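Local coordinates for protein mitogen (Streptococcus dysgalactiae, PDB 2J4X) that is a bacterial superantigen of the staphylococcal/streptococcal toxin family that binds a zinc ion and probably acts as a toxin, at residues K29-N37 with K52-P60. Sequence-based numbering, arbitrary orientation.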
loop_
_atom_site.group_PDB
_atom_site.type_symbol
_atom_site.label_atom_id
_atom_site.label_comp_id
_atom_site.label_asym_id
_atom_site.label_seq_id
_atom_site.Cartn_x
_atom_site.Cartn_y
_atom_site.Cartn_z
ATOM N N LYS A 29 0.634 15.255 18.294
ATOM C CA LYS A 29 -0.561 14.709 17.680
ATOM C C LYS A 29 -1.455 15.914 17.494
ATOM O O LYS A 29 -1.853 16.545 18.471
ATOM C CB LYS A 29 -1.191 13.694 18.632
ATOM C CG LYS A 29 -2.381 12.959 18.088
ATOM C CD LYS A 29 -2.951 12.015 19.108
ATOM C CE LYS A 29 -4.254 11.491 18.596
ATOM N NZ LYS A 29 -4.926 10.628 19.594
ATOM N N ILE A 30 -1.756 16.260 16.247
ATOM C CA ILE A 30 -2.575 17.434 15.988
ATOM C C ILE A 30 -3.595 17.298 14.860
ATOM O O ILE A 30 -3.244 16.988 13.728
ATOM C CB ILE A 30 -1.662 18.695 15.745
ATOM C CG1 ILE A 30 -2.221 19.551 14.618
ATOM C CG2 ILE A 30 -0.227 18.285 15.444
ATOM C CD1 ILE A 30 -1.362 20.737 14.300
ATOM N N GLY A 31 -4.862 17.537 15.193
ATOM C CA GLY A 31 -5.943 17.464 14.224
ATOM C C GLY A 31 -6.323 16.048 13.851
ATOM O O GLY A 31 -7.073 15.373 14.557
ATOM N N THR A 32 -5.796 15.605 12.718
ATOM C CA THR A 32 -6.038 14.266 12.203
ATOM C C THR A 32 -4.668 13.683 11.817
ATOM O O THR A 32 -4.558 12.552 11.345
ATOM C CB THR A 32 -7.034 14.343 11.002
ATOM O OG1 THR A 32 -8.236 13.640 11.345
ATOM C CG2 THR A 32 -6.440 13.775 9.734
ATOM N N GLN A 33 -3.623 14.475 12.064
ATOM C CA GLN A 33 -2.246 14.093 11.767
ATOM C C GLN A 33 -1.557 13.562 13.022
ATOM O O GLN A 33 -1.664 14.163 14.087
ATOM C CB GLN A 33 -1.429 15.299 11.260
ATOM C CG GLN A 33 -2.182 16.361 10.453
ATOM C CD GLN A 33 -2.836 15.830 9.180
ATOM O OE1 GLN A 33 -2.203 15.118 8.398
ATOM N NE2 GLN A 33 -4.107 16.191 8.961
ATOM N N LEU A 34 -0.863 12.433 12.892
ATOM C CA LEU A 34 -0.099 11.847 13.996
ATOM C C LEU A 34 1.353 12.087 13.573
ATOM O O LEU A 34 1.810 11.568 12.555
ATOM C CB LEU A 34 -0.402 10.349 14.152
ATOM C CG LEU A 34 -1.870 9.992 14.449
ATOM C CD1 LEU A 34 -2.003 8.498 14.568
ATOM C CD2 LEU A 34 -2.346 10.638 15.730
ATOM N N ILE A 35 2.065 12.904 14.343
ATOM C CA ILE A 35 3.440 13.269 14.032
ATOM C C ILE A 35 4.509 12.450 14.734
ATOM O O ILE A 35 4.340 11.996 15.872
ATOM C CB ILE A 35 3.649 14.767 14.304
ATOM C CG1 ILE A 35 2.549 15.544 13.567
ATOM C CG2 ILE A 35 5.045 15.199 13.870
ATOM C CD1 ILE A 35 2.722 17.026 13.535
ATOM N N PHE A 36 5.615 12.263 14.026
ATOM C CA PHE A 36 6.729 11.482 14.524
ATOM C C PHE A 36 8.042 12.232 14.319
ATOM O O PHE A 36 8.146 13.086 13.450
ATOM C CB PHE A 36 6.800 10.145 13.762
ATOM C CG PHE A 36 5.519 9.346 13.781
ATOM C CD1 PHE A 36 5.316 8.348 14.738
ATOM C CD2 PHE A 36 4.524 9.577 12.829
ATOM C CE1 PHE A 36 4.139 7.578 14.753
ATOM C CE2 PHE A 36 3.340 8.820 12.827
ATOM C CZ PHE A 36 3.149 7.817 13.792
ATOM N N ASN A 37 9.041 11.897 15.129
ATOM C CA ASN A 37 10.372 12.475 15.015
ATOM C C ASN A 37 11.325 11.369 14.555
ATOM O O ASN A 37 12.137 11.563 13.649
ATOM C CB ASN A 37 10.852 13.021 16.358
ATOM C CG ASN A 37 12.372 13.183 16.408
ATOM O OD1 ASN A 37 12.975 13.829 15.526
ATOM N ND2 ASN A 37 13.005 12.592 17.435
ATOM N N LYS A 52 14.289 14.575 10.115
ATOM C CA LYS A 52 13.074 14.574 9.293
ATOM C C LYS A 52 11.836 14.212 10.118
ATOM O O LYS A 52 11.884 13.322 10.963
ATOM C CB LYS A 52 13.222 13.577 8.140
ATOM C CG LYS A 52 14.585 13.652 7.441
ATOM C CD LYS A 52 14.666 12.745 6.218
ATOM C CE LYS A 52 14.391 11.299 6.584
ATOM N NZ LYS A 52 14.534 10.354 5.436
ATOM N N VAL A 53 10.732 14.904 9.863
ATOM C CA VAL A 53 9.481 14.669 10.577
ATOM C C VAL A 53 8.479 13.936 9.691
ATOM O O VAL A 53 8.344 14.271 8.518
ATOM C CB VAL A 53 8.848 15.994 10.982
ATOM C CG1 VAL A 53 7.621 15.736 11.821
ATOM C CG2 VAL A 53 9.867 16.851 11.707
ATOM N N ILE A 54 7.765 12.958 10.250
ATOM C CA ILE A 54 6.770 12.188 9.491
ATOM C C ILE A 54 5.370 12.488 9.987
ATOM O O ILE A 54 5.058 12.271 11.147
ATOM C CB ILE A 54 7.000 10.651 9.618
ATOM C CG1 ILE A 54 8.394 10.294 9.120
ATOM C CG2 ILE A 54 5.961 9.883 8.806
ATOM C CD1 ILE A 54 8.819 8.918 9.533
ATOM N N SER A 55 4.525 12.985 9.101
ATOM C CA SER A 55 3.157 13.292 9.480
ATOM C C SER A 55 2.215 12.302 8.813
ATOM O O SER A 55 2.160 12.209 7.593
ATOM C CB SER A 55 2.780 14.714 9.062
ATOM O OG SER A 55 1.420 14.972 9.376
ATOM N N SER A 56 1.471 11.560 9.618
ATOM C CA SER A 56 0.545 10.585 9.095
ATOM C C SER A 56 -0.894 11.084 9.239
ATOM O O SER A 56 -1.407 11.255 10.345
ATOM C CB SER A 56 0.730 9.270 9.832
ATOM O OG SER A 56 -0.074 8.265 9.259
ATOM N N ASN A 57 -1.537 11.342 8.108
ATOM C CA ASN A 57 -2.911 11.798 8.105
ATOM C C ASN A 57 -3.729 10.527 8.277
ATOM O O ASN A 57 -3.531 9.560 7.534
ATOM C CB ASN A 57 -3.199 12.505 6.772
ATOM C CG ASN A 57 -4.674 12.781 6.541
ATOM O OD1 ASN A 57 -5.405 13.173 7.452
ATOM N ND2 ASN A 57 -5.117 12.589 5.298
ATOM N N VAL A 58 -4.609 10.513 9.282
ATOM C CA VAL A 58 -5.460 9.354 9.570
ATOM C C VAL A 58 -6.901 9.811 9.816
ATOM O O VAL A 58 -7.133 10.995 10.003
ATOM C CB VAL A 58 -4.952 8.564 10.809
ATOM C CG1 VAL A 58 -5.263 7.100 10.637
ATOM C CG2 VAL A 58 -3.454 8.707 10.967
ATOM N N SER A 59 -7.862 8.888 9.800
ATOM C CA SER A 59 -9.275 9.228 10.009
ATOM C C SER A 59 -9.565 9.612 11.447
ATOM O O SER A 59 -8.882 9.147 12.356
ATOM C CB SER A 59 -10.177 8.045 9.664
ATOM O OG SER A 59 -10.058 7.020 10.633
ATOM N N PRO A 60 -10.602 10.447 11.676
ATOM C CA PRO A 60 -10.932 10.854 13.048
ATOM C C PRO A 60 -10.994 9.623 13.958
ATOM O O PRO A 60 -10.532 9.649 15.104
ATOM C CB PRO A 60 -12.292 11.529 12.887
ATOM C CG PRO A 60 -12.194 12.133 11.516
ATOM C CD PRO A 60 -11.577 11.006 10.719
#
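L34 exchanges a pair of backbone hydrogen bonds with S56, and F36 with I54, the antiparallel ladder that joins strands 33-36 and 53-57. S56 N to L34 O, at 3.0 Å, is nearly straight (170° at the hydrogen); V58 N to T32 O adds one more bond beyond the strand. L34, F36, I54 and S56, which share one face, are all buried. CG of F36 lies beside its backbone N (chi1 -54°), which places the ring, and chi2 near -95° turns its edge to strand 53-57: CD2 stands 3.2 Å from I54 O, and CE2 meets S56 CB. Farther along, L34 CD1 touches V58 CG2 at 3.9 Å, the two side chains crossing at about a right angle. On the other face Q33, I35 and N57 are partly exposed. It is looser and more polar at its Q33 end, where the bent Q33 chain brings OE1 within 3.2 Å of N57 CB; N57 ND2 bonds to D93. Toward the other end of the ladder I35 CG2 and V53 CG1 are tight, at 3.3 Å. Within the OB-fold domain, the pair is flanked by strand 24-30, which hairpins into 33-36, and by strand 87-98, parallel to 53-57, while F36 reaches V72 and I74 of strand 71-84 and S59 N-caps helix 60-65.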